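Local coordinates for p450 cytochrome, putative (Rippkaea orientalis, PDB 6Y01), which binds the molybdenum cofactor as a Moco carrier protein with a Rossmann fold, and probably stores the cofactor or delivers it to other proteins, at the interface of chains A and B and the interface of chains A and C. Numbering follows the deposited sequence. Chains: chain A/B/C, p450 cytochrome, putative.

Contact 1 and contact 2 lie about 30 Å apart, measured between the centres of their C-alpha atoms, and share no residue. Each belongs to a different two-fold interface of chain A. In contact 1 helices 142-151 of chains A and B meet, with additions from helix 119-130 and the loop residues A:Ile117 and A:Asp141. In contact 2 the end of strand 91-94 of chain A lies against helix 102-108 of chain C. Because one subunit carries both surfaces, two kinds of dyad are enough to build the four-copy deposited assembly, which may correspond to a tetramer in solution.

Contact 1: the interface of chains A and B. Residues chain A 117, 122, 141, 143-144, 147; chain B 147, 151.
A:Leu147 and B:Leu147 meet methyl to methyl, their CD2 atoms 3.5 Å apart, a close approach for two methyl carbons. This is the apolar centre of a helix-to-helix patch between two Rossmann-fold subunits of the Moco carrier family, and it pairs the same residue of helix 142-151 from both chains. In B:Leu147 CG stands anti to the backbone N (chi1 174°), which sends the two methyls forward into chain A, and the residue as a whole buries 83 Å² against chain A. The two leucine side chains cross obliquely. CD2 of B:Leu147 takes the A:Leu147 side, while CD1 turns towards A:Asp141 and A:Leu143.

From the flank, CD1 of A:Leu143 rests against the backbone of B:Leu147, 3.9 Å from its CA. One turn further along the partner helix, B:Leu151 extends the apolar surface towards A:Ile117 and A:Leu122, but more loosely: its CD1 is 4.4 Å from CD2 of A:Leu122.

At the polar rim the carboxylate oxygen OD2 of A:Asp141 lies 3.6 Å from CD1 of B:Leu147. That oxygen caps the start of helix 142-151, accepting a hydrogen bond from the backbone N of A:Ser144 at 2.9 Å from above the carboxylate plane, 36° out of it. The hydroxyl OG of A:Ser144 reaches the anti lone pair of the same OD2 at 2.7 Å and also bonds to the backbone O of A:Asp141. Were A:Asp141 replaced by an alanine, the helix start would probably lose its side-chain cap, the A:Ser144 hydroxyl would be held less firmly, by the backbone O without the carboxylate, and CD1 of B:Leu147 would lose the packing of OD2.

Contact 2: the interface of chains A and C. Residues chain A 80, 93-96; chain C 104, 107-108.
The backbone of A:Val94, in extended conformation at the end of strand 91-94, passes over helix 102-108 of chain C and offers its amide N to OG of C:Ser108 at 2.8 Å, with an angle of 147° at the hydrogen. This strand-on-helix packing joins two Rossmann-fold subunits of the Moco carrier family.

In C:Ser108 the hydroxyl stands beside the backbone N and anti to the carbonyl carbon (chi1 -63°), a setting that lets it accept from chain A while donating to O of C:Ile104, one turn earlier in its own helix, at 2.9 Å. The donor approaches that carbonyl tilted 34° from its plane. The intrahelical bond thus helps to fix the rotation of the hydroxyl and point its oxygen towards the strand; a further approach to O of A:Val94 is weak.

C:Ile104 spans the end of the strand and the loop residue after it, one branch on each. Its CG2 meets CG2 of A:Ile93 at 3.6 Å, methyl against methyl, the side chains slanting across one another. The other branch runs alongside A:Thr95, pointing the same way, with CG1 3.9 Å from CA of A:Thr95.

C:Leu107 hides 62 Å² and fills the next stretch. Its CB lies 3.8 Å from CG1 of A:Val94, and the two side chains cross at about a right angle. Beyond CB the leucine branches: CD1 reaches the turn after the strand and packs 4.0 Å from CA of A:Gly96, while CD2 faces the backbone carbonyl of A:Lys80. A:Val94 in turn sets CB and both methyls over the backbone carbonyl of C:Leu107.

At the margin water 1 bridges the chains, 2.9 Å from O of C:Leu107 and also bound to O of A:Lys80. The lysine contributes mainly its backbone carbonyl, with CB also near C:Leu107; beyond CD its side chain is not modelled.

Contact 1: the interface of chains A and B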
loop_
_atom_site.group_PDB
_atom_site.type_symbol
_atom_site.label_atom_id
_atom_site.label_comp_id
_atom_site.label_asym_id
_atom_site.label_seq_id
_atom_site.Cartn_x
_atom_site.Cartn_y
_atom_site.Cartn_z
ATOM N N ILE A 117 21.377 7.789 -10.331
ATOM C CA ILE A 117 20.596 8.659 -9.434
ATOM C C ILE A 117 19.383 9.157 -10.221
ATOM O O ILE A 117 19.370 9.185 -11.453
ATOM C CB ILE A 117 21.477 9.803 -8.894
ATOM C CG1 ILE A 117 20.810 10.506 -7.691
ATOM C CG2 ILE A 117 21.780 10.738 -10.033
ATOM C CD1 ILE A 117 20.676 9.599 -6.466
ATOM N N LEU A 122 16.429 8.194 -5.300
ATOM C CA LEU A 122 16.658 8.892 -4.027
ATOM C C LEU A 122 15.634 8.432 -2.999
ATOM O O LEU A 122 15.970 8.274 -1.810
ATOM C CB LEU A 122 16.568 10.419 -4.247
ATOM C CG LEU A 122 17.171 11.242 -3.123
ATOM C CD1 LEU A 122 18.657 11.393 -3.389
ATOM C CD2 LEU A 122 16.568 12.618 -3.039
ATOM N N ASP A 141 27.327 11.213 -8.169
ATOM C CA ASP A 141 26.563 12.340 -7.601
ATOM C C ASP A 141 27.066 12.685 -6.197
ATOM O O ASP A 141 26.572 12.136 -5.235
ATOM C CB ASP A 141 25.066 12.038 -7.573
ATOM C CG ASP A 141 24.221 13.251 -7.256
ATOM O OD1 ASP A 141 24.151 14.049 -8.115
ATOM O OD2 ASP A 141 23.690 13.361 -6.129
ATOM N N LEU A 143 26.668 15.296 -4.252
ATOM C CA LEU A 143 25.694 15.876 -3.289
ATOM C C LEU A 143 24.897 14.776 -2.599
ATOM O O LEU A 143 24.776 14.856 -1.374
ATOM C CB LEU A 143 24.727 16.866 -3.957
ATOM C CG LEU A 143 25.384 18.149 -4.430
ATOM C CD1 LEU A 143 24.357 19.131 -4.943
ATOM C CD2 LEU A 143 26.217 18.786 -3.326
ATOM N N SER A 144 24.332 13.825 -3.342
ATOM C CA SER A 144 23.544 12.731 -2.700
ATOM C C SER A 144 24.457 11.880 -1.812
ATOM O O SER A 144 24.003 11.475 -0.723
ATOM C CB SER A 144 22.750 11.888 -3.671
ATOM O OG SER A 144 23.626 11.193 -4.581
ATOM N N LEU A 147 25.000 13.934 1.351
ATOM C CA LEU A 147 23.733 14.069 2.110
ATOM C C LEU A 147 23.418 12.760 2.828
ATOM O O LEU A 147 23.125 12.766 4.026
ATOM C CB LEU A 147 22.609 14.469 1.163
ATOM C CG LEU A 147 21.253 14.674 1.840
ATOM C CD1 LEU A 147 21.300 15.666 3.018
ATOM C CD2 LEU A 147 20.242 15.207 0.850
ATOM N N LEU B 147 20.827 19.902 -4.069
ATOM C CA LEU B 147 20.510 18.576 -4.639
ATOM C C LEU B 147 19.116 18.574 -5.271
ATOM O O LEU B 147 18.974 18.133 -6.409
ATOM C CB LEU B 147 20.586 17.557 -3.514
ATOM C CG LEU B 147 20.145 16.145 -3.884
ATOM C CD1 LEU B 147 21.015 15.556 -4.986
ATOM C CD2 LEU B 147 20.152 15.308 -2.646
ATOM N N LEU B 151 17.992 18.024 -9.194
ATOM C CA LEU B 151 17.188 16.855 -9.596
ATOM C C LEU B 151 15.804 17.261 -10.071
ATOM O O LEU B 151 15.163 16.471 -10.751
ATOM C CB LEU B 151 17.046 15.879 -8.425
ATOM C CG LEU B 151 18.272 15.065 -8.056
ATOM C CD1 LEU B 151 17.918 14.182 -6.870
ATOM C CD2 LEU B 151 18.775 14.222 -9.199
#

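Contact 2: the interface of chains A and C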
loop_
_atom_site.group_PDB
_atom_site.type_symbol
_atom_site.label_atom_id
_atom_site.label_comp_id
_atom_site.label_asym_id
_atom_site.label_seq_id
_atom_site.Cartn_x
_atom_site.Cartn_y
_atom_site.Cartn_z
ATOM N N LYS A 80 -0.888 -2.382 -12.327
ATOM C CA LYS A 80 -1.814 -3.458 -11.932
ATOM C C LYS A 80 -1.757 -4.610 -12.947
ATOM O O LYS A 80 -2.553 -5.504 -12.818
ATOM C CB LYS A 80 -3.237 -2.936 -11.721
ATOM C CG LYS A 80 -3.942 -2.435 -12.925
ATOM C CD LYS A 80 -5.355 -1.880 -12.520
ATOM N N ILE A 93 6.093 -9.540 -9.719
ATOM C CA ILE A 93 5.202 -9.250 -8.592
ATOM C C ILE A 93 4.459 -7.941 -8.990
ATOM O O ILE A 93 5.084 -6.906 -9.213
ATOM C CB ILE A 93 5.982 -8.998 -7.307
ATOM C CG1 ILE A 93 6.852 -10.214 -6.987
ATOM C CG2 ILE A 93 5.067 -8.657 -6.146
ATOM C CD1 ILE A 93 6.091 -11.535 -6.829
ATOM N N VAL A 94 3.174 -8.082 -9.193
ATOM C CA VAL A 94 2.310 -6.961 -9.684
ATOM C C VAL A 94 1.661 -6.369 -8.451
ATOM O O VAL A 94 0.890 -7.010 -7.774
ATOM C CB VAL A 94 1.286 -7.521 -10.680
ATOM C CG1 VAL A 94 0.388 -6.382 -11.187
ATOM C CG2 VAL A 94 1.972 -8.206 -11.845
ATOM N N THR A 95 1.960 -5.082 -8.191
ATOM C CA THR A 95 1.540 -4.526 -6.912
ATOM C C THR A 95 0.308 -3.619 -7.024
ATOM O O THR A 95 -0.415 -3.535 -6.030
ATOM C CB THR A 95 2.632 -3.733 -6.193
ATOM O OG1 THR A 95 2.882 -2.490 -6.848
ATOM C CG2 THR A 95 3.892 -4.568 -6.046
ATOM N N GLY A 96 0.108 -2.946 -8.158
ATOM C CA GLY A 96 -0.942 -1.900 -8.260
ATOM C C GLY A 96 -0.766 -0.788 -7.247
ATOM O O GLY A 96 -1.764 -0.096 -6.958
ATOM N N ILE C 104 -1.836 -7.619 -3.840
ATOM C CA ILE C 104 -0.633 -8.028 -4.581
ATOM C C ILE C 104 -0.718 -9.548 -4.880
ATOM O O ILE C 104 -0.392 -9.959 -6.006
ATOM C CB ILE C 104 0.630 -7.748 -3.768
ATOM C CG1 ILE C 104 0.703 -6.230 -3.485
ATOM C CG2 ILE C 104 1.832 -8.212 -4.534
ATOM C CD1 ILE C 104 1.864 -5.859 -2.626
ATOM N N LEU C 107 -3.191 -9.802 -7.894
ATOM C CA LEU C 107 -2.723 -9.238 -9.149
ATOM C C LEU C 107 -1.556 -10.020 -9.745
ATOM O O LEU C 107 -1.385 -10.055 -10.940
ATOM C CB LEU C 107 -2.308 -7.785 -8.939
ATOM C CG LEU C 107 -3.411 -6.792 -8.645
ATOM C CD1 LEU C 107 -2.859 -5.389 -8.333
ATOM C CD2 LEU C 107 -4.391 -6.707 -9.830
ATOM N N SER C 108 -0.744 -10.640 -8.861
ATOM C CA SER C 108 0.454 -11.375 -9.291
ATOM C C SER C 108 0.173 -12.793 -9.767
ATOM O O SER C 108 1.076 -13.387 -10.394
ATOM C CB SER C 108 1.440 -11.435 -8.122
ATOM O OG SER C 108 1.870 -10.125 -7.742
HETATM O O HOH W 1 -2.834 -8.530 -12.938
#